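Local coordinates for protein CocE/NonD family hydrolase (Staphylococcus aureus subsp. aureus COL, PDB 3III) that probably hydrolyses ester or amide bonds as a serine hydrolase of the CocE/NonD family, though its substrate is not established, at residues Leu457-Ser460 and His461-Leu464. Sequence-based numbering, arbitrary orientation.
Sequences LRVS and HREL
The carbonyl oxygen of Val459 takes two hydrogen bonds from Arg462: one from Arg462 N to Val459 O at 3.0 Å, the i to i+3 bond of a 3-10 turn, and a straighter one from Arg462 NH1 to Val459 O, also 3.0 Å (161°). The two donors approach from opposite faces of the carbonyl plane, and Val459 O lies nearly in the guanidinium plane. One residue earlier, His461 N bonds to Arg458 O at 2.8 Å in the same i to i+3 pattern. These overlapping 3-10 turns follow directly on the end of strand 447-458, in the beta-rich C-terminal domain of what is, by sequence, an S15-family relative. Arginine suits its place because its chain can fold back on its own turn: Arg462 chi1 of 67° sets CG between the backbone N and carbonyl carbon, and from CG to NE the chain runs extended past Val459 O, then turns at its last torsion to present NH1, which also hydrogen-bonds Leu482 O.

A water bridges the next step, donating to Ser460 O and accepting from Glu463 N. Ser460 holds its hydroxyl at the edge of the His461 ring, in plane, with OG 3.2 Å from His461 CD2; the strongest partner of this small polar side chain is Asp422. Both nitrogens of the buried His461 ring are engaged, ND1 with His478 and NE2 with Glu481, and so tie the turn to a later part of the same loop, which leads to strand 490-503. Arg458 runs alongside His461 in the same direction, its guanidinium plane 83° from the ring, its CG and CD against His461 CD2 and its NE paired with Asp424. The branched Val459 and Leu457 supply apolar surface, packing on Val490 and Val492 of strand 490-503. Leu457 CD2 meets the first methylene of Arg462, 4.2 Å from its CB.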
loop_
_atom_site.group_PDB
_atom_site.type_symbol
_atom_site.label_atom_id
_atom_site.label_comp_id
_atom_site.label_asym_id
_atom_site.label_seq_id
_atom_site.Cartn_x
_atom_site.Cartn_y
_atom_site.Cartn_z
ATOM N N LEU A 457 12.435 -10.787 -8.146
ATOM C CA LEU A 457 11.970 -11.549 -9.290
ATOM C C LEU A 457 12.397 -13.024 -9.234
ATOM O O LEU A 457 13.534 -13.315 -9.003
ATOM C CB LEU A 457 12.528 -10.958 -10.578
ATOM C CG LEU A 457 12.041 -11.619 -11.887
ATOM C CD1 LEU A 457 10.513 -11.357 -12.093
ATOM C CD2 LEU A 457 12.887 -11.148 -13.099
ATOM N N ARG A 458 11.467 -13.915 -9.523
ATOM C CA ARG A 458 11.766 -15.315 -9.797
ATOM C C ARG A 458 11.992 -15.390 -11.312
ATOM O O ARG A 458 11.152 -14.982 -12.148
ATOM C CB ARG A 458 10.632 -16.199 -9.287
ATOM C CG ARG A 458 10.820 -17.702 -9.568
ATOM C CD ARG A 458 9.871 -18.529 -8.731
ATOM N NE ARG A 458 10.318 -18.589 -7.343
ATOM C CZ ARG A 458 9.709 -19.247 -6.377
ATOM N NH1 ARG A 458 8.599 -19.927 -6.595
ATOM N NH2 ARG A 458 10.212 -19.208 -5.160
ATOM N N VAL A 459 13.190 -15.820 -11.679
ATOM C CA VAL A 459 13.642 -15.701 -13.069
ATOM C C VAL A 459 12.801 -16.532 -14.052
ATOM O O VAL A 459 12.604 -16.133 -15.194
ATOM C CB VAL A 459 15.188 -15.958 -13.143
ATOM C CG1 VAL A 459 15.708 -16.064 -14.587
ATOM C CG2 VAL A 459 15.911 -14.834 -12.351
ATOM N N SER A 460 12.257 -17.667 -13.622
ATOM C CA SER A 460 11.309 -18.399 -14.489
ATOM C C SER A 460 10.040 -17.556 -14.825
ATOM O O SER A 460 9.353 -17.828 -15.804
ATOM C CB SER A 460 10.903 -19.741 -13.888
ATOM O OG SER A 460 10.145 -19.542 -12.733
ATOM N N HIS A 461 9.808 -16.491 -14.066
ATOM C CA HIS A 461 8.692 -15.562 -14.319
ATOM C C HIS A 461 9.080 -14.288 -15.059
ATOM O O HIS A 461 8.314 -13.303 -15.085
ATOM C CB HIS A 461 8.090 -15.179 -12.969
ATOM C CG HIS A 461 7.355 -16.299 -12.307
ATOM N ND1 HIS A 461 6.098 -16.147 -11.738
ATOM C CD2 HIS A 461 7.685 -17.600 -12.150
ATOM C CE1 HIS A 461 5.708 -17.304 -11.233
ATOM N NE2 HIS A 461 6.648 -18.207 -11.475
ATOM N N ARG A 462 10.261 -14.270 -15.645
ATOM C CA ARG A 462 10.798 -13.032 -16.254
ATOM C C ARG A 462 10.074 -12.467 -17.487
ATOM O O ARG A 462 10.378 -11.344 -17.938
ATOM C CB ARG A 462 12.263 -13.268 -16.679
ATOM C CG ARG A 462 12.411 -14.269 -17.804
ATOM C CD ARG A 462 13.907 -14.652 -18.006
ATOM N NE ARG A 462 14.083 -15.703 -19.030
ATOM C CZ ARG A 462 13.885 -17.009 -18.845
ATOM N NH1 ARG A 462 13.511 -17.509 -17.671
ATOM N NH2 ARG A 462 14.069 -17.824 -19.849
ATOM N N GLU A 463 9.229 -13.246 -18.121
ATOM C CA GLU A 463 8.714 -12.826 -19.431
ATOM C C GLU A 463 7.859 -11.559 -19.278
ATOM O O GLU A 463 6.912 -11.512 -18.479
ATOM C CB GLU A 463 7.838 -13.926 -20.074
ATOM C CG GLU A 463 7.301 -13.499 -21.503
ATOM C CD GLU A 463 6.267 -14.460 -22.118
ATOM O OE1 GLU A 463 5.643 -15.253 -21.387
ATOM O OE2 GLU A 463 6.025 -14.371 -23.338
ATOM N N LEU A 464 8.223 -10.529 -20.030
ATOM C CA LEU A 464 7.609 -9.208 -19.922
ATOM C C LEU A 464 6.307 -9.098 -20.721
ATOM O O LEU A 464 6.180 -9.668 -21.776
ATOM C CB LEU A 464 8.636 -8.160 -20.443
ATOM C CG LEU A 464 9.899 -7.900 -19.629
ATOM C CD1 LEU A 464 10.901 -7.011 -20.383
ATOM C CD2 LEU A 464 9.512 -7.283 -18.228
HETATM O O HOH W 1 8.311 -16.041 -17.682
#